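Local coordinates for maternal effect protein oskar (Drosophila melanogaster, PDB 5A4A), which induces germ plasm formation and binds RNA through its OSK domain, which has an SGNH-hydrolase-like fold, at residues Pro117-Leu122 with Lys143-Glu148; Asp31-Leu36 with Ile82-Ser87. All coordinates share one frame; numbering follows the deposited sequence.

Interaction 1. Residues Pro117-Leu122 with Lys143-Glu148; sequences PILTNL and KFIRSE
The beta-alpha-beta crossover that runs from strand 116-120 through helix 132-148 to strand 154-155 brings Ile145 down onto Leu119 and the two residues after it. It is a worked example of helix-on-strand packing in an alpha/beta fold: between these segments one branched aliphatic side chain makes the contact, its two arms reaching different points of the strand. No hydrogen bond crosses between Pro117-Leu122 and Lys143-Glu148; the contact is apolar and buried. One arm, Ile145 CG2, lies 4.0 Å from Leu119 CB, touching the root of the leucine, while the Leu119 side chain also packs on Phe103 of helix 96-112 and on Leu152. The other arm is longer: with CG1 anti to the carbonyl carbon (chi1 -69°) and the chain extended beyond it, the tip passes the end of the strand. There the amide of Asn121 is already engaged, bonding the backbone N of Ile157 and of His158 through OD1 and Asp156 through ND2, which anchors the residue in the loop beyond strand 154-155. The isoleucine tip meets mainly backbone: Ile145 CD1 sits 3.9 Å from Asn121 CA and 4.1 Å from Thr120 O.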
ATOM      1  N   PRO A 117     -11.285   0.715   6.569  1.00 12.72           N
ATOM      2  CA  PRO A 117     -10.123   0.082   5.942  1.00 13.01           C
ATOM      3  C   PRO A 117     -10.364  -1.400   5.697  1.00  9.15           C
ATOM      4  O   PRO A 117     -10.893  -2.088   6.581  1.00 12.64           O
ATOM      5  CB  PRO A 117      -9.002   0.252   6.986  1.00 12.94           C
ATOM      6  CG  PRO A 117      -9.655   0.858   8.216  1.00 14.23           C
ATOM      7  CD  PRO A 117     -11.141   0.824   8.029  1.00 14.53           C
ATOM      8  N   ILE A 118     -10.014  -1.856   4.496  1.00  9.71           N
ATOM      9  CA  ILE A 118      -9.837  -3.274   4.201  1.00 10.43           C
ATOM     10  C   ILE A 118      -8.337  -3.473   4.051  1.00 12.91           C
ATOM     11  O   ILE A 118      -7.714  -2.897   3.153  1.00  9.69           O
ATOM     12  CB  ILE A 118     -10.583  -3.687   2.911  1.00 11.01           C
ATOM     13  CG1 ILE A 118     -12.103  -3.581   3.119  1.00 11.24           C
ATOM     14  CG2 ILE A 118     -10.206  -5.114   2.506  1.00  9.88           C
ATOM     15  CD1 ILE A 118     -12.924  -3.681   1.829  1.00 11.20           C
ATOM     16  N   LEU A 119      -7.736  -4.231   4.964  1.00 11.21           N
ATOM     17  CA  LEU A 119      -6.278  -4.306   5.016  1.00  7.11           C
ATOM     18  C   LEU A 119      -5.726  -5.439   4.158  1.00  9.50           C
ATOM     19  O   LEU A 119      -6.309  -6.514   4.088  1.00 13.82           O
ATOM     20  CB  LEU A 119      -5.771  -4.472   6.460  1.00  8.39           C
ATOM     21  CG  LEU A 119      -6.050  -3.331   7.447  1.00 14.14           C
ATOM     22  CD1 LEU A 119      -5.717  -2.003   6.813  1.00 14.57           C
ATOM     23  CD2 LEU A 119      -7.490  -3.347   7.936  1.00 18.33           C
ATOM     24  N   THR A 120      -4.614  -5.177   3.478  1.00  8.54           N
ATOM     25  CA  THR A 120      -3.778  -6.267   2.974  1.00  9.27           C
ATOM     26  C   THR A 120      -2.494  -6.201   3.797  1.00 13.79           C
ATOM     27  O   THR A 120      -2.066  -5.112   4.199  1.00 13.88           O
ATOM     28  CB  THR A 120      -3.438  -6.121   1.478  1.00 11.69           C
ATOM     29  OG1 THR A 120      -2.816  -4.855   1.261  1.00 12.50           O
ATOM     30  CG2 THR A 120      -4.705  -6.208   0.592  1.00 12.66           C
ATOM     31  N   ASN A 121      -1.871  -7.341   4.055  1.00 10.29           N
ATOM     32  CA  ASN A 121      -0.568  -7.306   4.699  1.00  8.11           C
ATOM     33  C   ASN A 121       0.535  -7.038   3.654  1.00  8.54           C
ATOM     34  O   ASN A 121       0.238  -6.796   2.481  1.00 11.30           O
ATOM     35  CB  ASN A 121      -0.301  -8.551   5.567  1.00 11.20           C
ATOM     36  CG  ASN A 121      -0.249  -9.848   4.766  1.00 12.82           C
ATOM     37  OD1 ASN A 121      -0.281  -9.847   3.539  1.00 14.19           O
ATOM     38  ND2 ASN A 121      -0.162 -10.967   5.476  1.00 14.34           N
ATOM     39  N   LEU A 122       1.790  -7.069   4.070  1.00  7.63           N
ATOM     40  CA  LEU A 122       2.863  -6.686   3.145  1.00  8.46           C
ATOM     41  C   LEU A 122       3.432  -7.885   2.405  1.00 12.50           C
ATOM     42  O   LEU A 122       3.766  -8.896   3.011  1.00 11.29           O
ATOM     43  CB  LEU A 122       3.993  -5.980   3.882  1.00 10.09           C
ATOM     44  CG  LEU A 122       3.601  -4.745   4.689  1.00  8.16           C
ATOM     45  CD1 LEU A 122       4.853  -4.017   5.178  1.00  9.24           C
ATOM     46  CD2 LEU A 122       2.738  -3.826   3.825  1.00 12.00           C
ATOM     47  N   LYS A 143       2.061  -9.590  11.450  1.00 10.33           N
ATOM     48  CA  LYS A 143       1.357 -10.145  12.612  1.00 11.39           C
ATOM     49  C   LYS A 143       0.601  -9.043  13.354  1.00 14.21           C
ATOM     50  O   LYS A 143      -0.518  -9.271  13.843  1.00 16.16           O
ATOM     51  CB  LYS A 143       2.326 -10.857  13.564  1.00 13.67           C
ATOM     52  CG  LYS A 143       2.708 -12.253  13.121  1.00 22.17           C
ATOM     53  CD  LYS A 143       3.597 -12.948  14.152  1.00 29.96           C
ATOM     54  CE  LYS A 143       2.817 -13.360  15.388  1.00 37.31           C
ATOM     55  NZ  LYS A 143       3.712 -14.001  16.397  1.00 41.52           N
ATOM     56  N   PHE A 144       1.210  -7.858  13.431  1.00 11.26           N
ATOM     57  CA  PHE A 144       0.588  -6.704  14.078  1.00 16.05           C
ATOM     58  C   PHE A 144      -0.675  -6.281  13.334  1.00 16.88           C
ATOM     59  O   PHE A 144      -1.692  -5.993  13.967  1.00 18.53           O
ATOM     60  CB  PHE A 144       1.561  -5.520  14.203  1.00 14.04           C
ATOM     61  CG  PHE A 144       0.969  -4.305  14.893  1.00 14.84           C
ATOM     62  CD1 PHE A 144       0.900  -4.237  16.277  1.00 18.14           C
ATOM     63  CD2 PHE A 144       0.489  -3.237  14.155  1.00 18.15           C
ATOM     64  CE1 PHE A 144       0.357  -3.133  16.910  1.00 22.74           C
ATOM     65  CE2 PHE A 144      -0.057  -2.126  14.779  1.00 14.80           C
ATOM     66  CZ  PHE A 144      -0.120  -2.072  16.159  1.00 22.56           C
ATOM     67  N   ILE A 145      -0.623  -6.253  12.001  1.00 11.44           N
ATOM     68  CA  ILE A 145      -1.828  -5.917  11.232  1.00 13.99           C
ATOM     69  C   ILE A 145      -2.968  -6.868  11.609  1.00 17.60           C
ATOM     70  O   ILE A 145      -4.102  -6.445  11.870  1.00 14.35           O
ATOM     71  CB  ILE A 145      -1.587  -5.973   9.708  1.00 11.46           C
ATOM     72  CG1 ILE A 145      -0.657  -4.834   9.269  1.00 10.61           C
ATOM     73  CG2 ILE A 145      -2.920  -5.891   8.942  1.00 13.84           C
ATOM     74  CD1 ILE A 145      -0.127  -4.976   7.854  1.00 11.53           C
ATOM     75  N   ARG A 146      -2.655  -8.153  11.650  1.00 13.86           N
ATOM     76  CA  ARG A 146      -3.654  -9.165  11.916  1.00 15.63           C
ATOM     77  C   ARG A 146      -4.265  -9.014  13.314  1.00 19.14           C
ATOM     78  O   ARG A 146      -5.471  -9.217  13.499  1.00 18.57           O
ATOM     79  CB  ARG A 146      -3.065 -10.567  11.736  1.00 14.44           C
ATOM     80  CG  ARG A 146      -4.088 -11.668  11.959  1.00 23.45           C
ATOM     81  CD  ARG A 146      -3.799 -12.905  11.129  1.00 33.67           C
ATOM     82  NE  ARG A 146      -2.933 -13.859  11.811  1.00 40.51           N
ATOM     83  N   SER A 147      -3.445  -8.647  14.294  1.00 19.01           N
ATOM     84  CA  SER A 147      -3.933  -8.537  15.669  1.00 19.42           C
ATOM     85  C   SER A 147      -4.611  -7.187  15.943  1.00 21.52           C
ATOM     86  O   SER A 147      -5.650  -7.125  16.596  1.00 22.00           O
ATOM     87  CB  SER A 147      -2.797  -8.792  16.667  1.00 23.26           C
ATOM     88  OG  SER A 147      -1.798  -7.796  16.565  1.00 31.11           O
ATOM     89  N   GLU A 148      -4.034  -6.112  15.427  1.00 17.83           N
ATOM     90  CA  GLU A 148      -4.592  -4.774  15.602  1.00 17.84           C
ATOM     91  C   GLU A 148      -5.921  -4.615  14.863  1.00 21.90           C
ATOM     92  O   GLU A 148      -6.839  -3.947  15.340  1.00 23.29           O
ATOM     93  CB  GLU A 148      -3.600  -3.723  15.096  1.00 20.03           C
ATOM     94  CG  GLU A 148      -4.098  -2.296  15.210  1.00 25.40           C
ATOM     95  CD  GLU A 148      -4.130  -1.793  16.648  1.00 31.47           C
ATOM     96  OE1 GLU A 148      -3.551  -2.455  17.540  1.00 33.50           O
ATOM     97  OE2 GLU A 148      -4.729  -0.725  16.882  1.00 38.38           O
TER

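Interaction 2. Residues Asp31-Leu36 with Ile82-Ser87; sequences DFMLYL and IVNIGS
Met33 and Phe32, neighbours in the first turn of helix 31-40, set two differently turned side chains against Asn84 of strand 80-84 and Ser87 at the start of helix 87-91, in the mixed sheet and its surroundings of an SGNH-hydrolase-like alpha/beta fold. Relatives of this family build their active sites from loops at the C-terminal ends of the strands. The pairing illustrates how a helix start is fitted to the end of a neighbouring strand. Met33 and Asn84 cross at about a right angle. The touch is made near the roots, with Met33 CG 3.5 Å from Asn84 CB, a close approach for two carbons; beyond CG the methionine chain bends at both following torsions, and the side chain also packs on Leu27 and Cys57. With CG anti to its own backbone N (chi1 -176°), the asparagine carries its amide past Met33 CG, where OD1 meets a water; its ND2 is hydrogen-bonded to Thr120 OG1, which fixes the rotation of the amide. Phe32 comes to Ser87 by its rim: Ser87 CB lies near the ring plane, 4.0 Å from Phe32 CE2, just after Gly86, the N-cap of helix 87-91. Tyr187 and Trp190 also meet this ring, the tryptophan at a small angle of about 15° between planes. Were Phe32 an alanine, Ser87 CB would probably lose its ring neighbour, and the Tyr187 and Trp190 rings their aromatic partner. Polar atoms join the two elements only through solvent. Met33 N, too early in the helix to bond a carbonyl of the preceding helical turn, donates to the water at 3.0 Å, and that water in turn donates to Asn84 OD1 at 2.9 Å, although it has other acceptors competing for its protons.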
ATOM      1  N   ASP A  31       4.282   2.443  -4.207  1.00  9.59           N
ATOM      2  CA  ASP A  31       4.589   1.994  -5.569  1.00 11.97           C
ATOM      3  C   ASP A  31       4.099   0.604  -5.917  1.00 11.85           C
ATOM      4  O   ASP A  31       3.805   0.347  -7.079  1.00 10.51           O
ATOM      5  CB  ASP A  31       6.086   2.038  -5.870  1.00 10.24           C
ATOM      6  CG  ASP A  31       6.567   3.420  -6.243  1.00 13.04           C
ATOM      7  OD1 ASP A  31       6.282   3.868  -7.385  1.00 12.39           O
ATOM      8  OD2 ASP A  31       7.243   4.045  -5.398  1.00 10.73           O
ATOM      9  N   PHE A  32       4.029  -0.302  -4.939  1.00 12.68           N
ATOM     10  CA  PHE A  32       3.616  -1.673  -5.263  1.00  9.10           C
ATOM     11  C   PHE A  32       2.176  -1.750  -5.757  1.00  9.49           C
ATOM     12  O   PHE A  32       1.907  -2.323  -6.808  1.00 11.18           O
ATOM     13  CB  PHE A  32       3.857  -2.640  -4.101  1.00  9.53           C
ATOM     14  CG  PHE A  32       5.309  -2.841  -3.787  1.00 10.26           C
ATOM     15  CD1 PHE A  32       6.132  -3.538  -4.666  1.00 12.31           C
ATOM     16  CD2 PHE A  32       5.854  -2.328  -2.627  1.00 14.27           C
ATOM     17  CE1 PHE A  32       7.472  -3.718  -4.385  1.00 12.62           C
ATOM     18  CE2 PHE A  32       7.198  -2.508  -2.340  1.00 15.53           C
ATOM     19  CZ  PHE A  32       8.008  -3.196  -3.229  1.00 10.84           C
ATOM     20  N   MET A  33       1.250  -1.172  -5.006  1.00 12.08           N
ATOM     21  CA  MET A  33      -0.128  -1.119  -5.465  1.00 12.24           C
ATOM     22  C   MET A  33      -0.314  -0.147  -6.634  1.00 10.49           C
ATOM     23  O   MET A  33      -1.133  -0.398  -7.510  1.00 10.14           O
ATOM     24  CB  MET A  33      -1.084  -0.808  -4.311  1.00 14.25           C
ATOM     25  CG  MET A  33      -1.266  -1.975  -3.341  1.00 18.65           C
ATOM     26  SD  MET A  33      -1.950  -3.410  -4.180  1.00 24.74           S
ATOM     27  CE  MET A  33      -3.358  -2.633  -4.940  1.00 19.17           C
ATOM     28  N   LEU A  34       0.460   0.940  -6.665  1.00 10.11           N
ATOM     29  CA  LEU A  34       0.436   1.852  -7.810  1.00  9.20           C
ATOM     30  C   LEU A  34       0.737   1.085  -9.101  1.00 12.71           C
ATOM     31  O   LEU A  34       0.023   1.215 -10.096  1.00 11.33           O
ATOM     32  CB  LEU A  34       1.433   2.995  -7.620  1.00  8.01           C
ATOM     33  CG  LEU A  34       1.477   4.064  -8.727  1.00 11.55           C
ATOM     34  CD1 LEU A  34       0.092   4.642  -8.954  1.00 12.20           C
ATOM     35  CD2 LEU A  34       2.451   5.180  -8.377  1.00 12.48           C
ATOM     36  N   TYR A  35       1.788   0.268  -9.075  1.00  9.24           N
ATOM     37  CA  TYR A  35       2.170  -0.494 -10.255  1.00 12.24           C
ATOM     38  C   TYR A  35       1.155  -1.575 -10.609  1.00 11.86           C
ATOM     39  O   TYR A  35       0.839  -1.773 -11.785  1.00 12.24           O
ATOM     40  CB  TYR A  35       3.557  -1.110 -10.068  1.00 14.33           C
ATOM     41  CG  TYR A  35       4.123  -1.797 -11.294  1.00 10.30           C
ATOM     42  CD1 TYR A  35       4.295  -1.109 -12.500  1.00 12.38           C
ATOM     43  CD2 TYR A  35       4.527  -3.126 -11.231  1.00 11.43           C
ATOM     44  CE1 TYR A  35       4.828  -1.744 -13.603  1.00 11.25           C
ATOM     45  CE2 TYR A  35       5.058  -3.763 -12.320  1.00 10.95           C
ATOM     46  CZ  TYR A  35       5.218  -3.069 -13.506  1.00 13.37           C
ATOM     47  OH  TYR A  35       5.758  -3.727 -14.584  1.00 13.75           O
ATOM     48  N   LEU A  36       0.662  -2.280  -9.595  1.00 10.33           N
ATOM     49  CA  LEU A  36      -0.423  -3.233  -9.794  1.00  9.14           C
ATOM     50  C   LEU A  36      -1.577  -2.570 -10.528  1.00  9.31           C
ATOM     51  O   LEU A  36      -2.092  -3.111 -11.502  1.00 11.44           O
ATOM     52  CB  LEU A  36      -0.911  -3.799  -8.461  1.00  9.00           C
ATOM     53  CG  LEU A  36      -2.036  -4.828  -8.620  1.00 14.38           C
ATOM     54  CD1 LEU A  36      -1.520  -5.982  -9.434  1.00 23.45           C
ATOM     55  CD2 LEU A  36      -2.532  -5.322  -7.275  1.00 21.24           C
ATOM     56  N   ILE A  82      -9.258  -0.189   0.136  1.00 10.56           N
ATOM     57  CA  ILE A  82      -8.298  -1.285   0.253  1.00  8.65           C
ATOM     58  C   ILE A  82      -6.899  -0.704   0.466  1.00  9.68           C
ATOM     59  O   ILE A  82      -6.406   0.074  -0.350  1.00 11.81           O
ATOM     60  CB  ILE A  82      -8.335  -2.224  -0.977  1.00  8.99           C
ATOM     61  CG1 ILE A  82      -9.727  -2.869  -1.108  1.00 11.52           C
ATOM     62  CG2 ILE A  82      -7.259  -3.302  -0.864  1.00 10.76           C
ATOM     63  CD1 ILE A  82      -9.924  -3.721  -2.374  1.00 11.60           C
ATOM     64  N   VAL A  83      -6.262  -1.105   1.562  1.00 12.95           N
ATOM     65  CA  VAL A  83      -5.006  -0.498   2.005  1.00 11.78           C
ATOM     66  C   VAL A  83      -3.827  -1.463   1.970  1.00 10.06           C
ATOM     67  O   VAL A  83      -3.911  -2.579   2.482  1.00  9.99           O
ATOM     68  CB  VAL A  83      -5.148   0.018   3.447  1.00 14.00           C
ATOM     69  CG1 VAL A  83      -3.833   0.636   3.935  1.00 13.94           C
ATOM     70  CG2 VAL A  83      -6.295   1.027   3.538  1.00 12.56           C
ATOM     71  N   ASN A  84      -2.732  -1.032   1.346  1.00 10.14           N
ATOM     72  CA  ASN A  84      -1.461  -1.746   1.455  1.00 12.85           C
ATOM     73  C   ASN A  84      -0.391  -0.724   1.801  1.00 10.21           C
ATOM     74  O   ASN A  84       0.075   0.018   0.936  1.00 11.05           O
ATOM     75  CB  ASN A  84      -1.108  -2.456   0.138  1.00 10.52           C
ATOM     76  CG  ASN A  84       0.158  -3.295   0.249  1.00  9.10           C
ATOM     77  OD1 ASN A  84       1.223  -2.906  -0.246  1.00 12.14           O
ATOM     78  ND2 ASN A  84       0.051  -4.450   0.903  1.00 10.42           N
ATOM     79  N   ILE A  85      -0.010  -0.670   3.069  1.00 13.94           N
ATOM     80  CA  ILE A  85       0.824   0.422   3.543  1.00 10.57           C
ATOM     81  C   ILE A  85       1.832  -0.084   4.580  1.00  8.90           C
ATOM     82  O   ILE A  85       1.516  -0.945   5.414  1.00  9.97           O
ATOM     83  CB  ILE A  85      -0.071   1.576   4.101  1.00  9.84           C
ATOM     84  CG1 ILE A  85       0.664   2.920   4.123  1.00  9.34           C
ATOM     85  CG2 ILE A  85      -0.658   1.225   5.475  1.00 13.05           C
ATOM     86  CD1 ILE A  85       0.936   3.494   2.736  1.00 11.26           C
ATOM     87  N   GLY A  86       3.050   0.436   4.512  1.00 13.18           N
ATOM     88  CA  GLY A  86       4.086   0.052   5.453  1.00 15.46           C
ATOM     89  C   GLY A  86       5.410  -0.321   4.813  1.00 14.18           C
ATOM     90  O   GLY A  86       6.446  -0.252   5.480  1.00 10.80           O
ATOM     91  N   SER A  87       5.387  -0.746   3.546  1.00 11.33           N
ATOM     92  CA  SER A  87       6.627  -1.140   2.871  1.00 12.49           C
ATOM     93  C   SER A  87       7.636  -0.005   2.860  1.00 12.09           C
ATOM     94  O   SER A  87       8.825  -0.241   3.055  1.00 13.42           O
ATOM     95  CB  SER A  87       6.392  -1.626   1.430  1.00 10.80           C
ATOM     96  OG  SER A  87       5.713  -2.867   1.420  1.00 14.75           O
TER
HETATM   97  O   HOH W   1       1.567  -0.678  -2.062  1.00  8.42           O

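How the interactions relate
Interaction 2 closes before interaction 1 opens along the chain, and their centres lie 13 Å apart within the same OSK domain. They share one sheet, in which strands 80-84 and 116-120 are parallel neighbours, joined by a probable backbone hydrogen bond of 2.8 Å from Val83 N to Ile118 O. The two helices cover opposite faces: Leu119 and Val83 turn to the side of helix 132-148, whereas Thr120, Ile82 and Asn84 turn to that of helix 31-40. Thr120 also joins the two contacts, its OG1 lying 2.8 Å from Val83 O in a further probable hydrogen bond. Together they show the three-layered build of an alpha/beta domain.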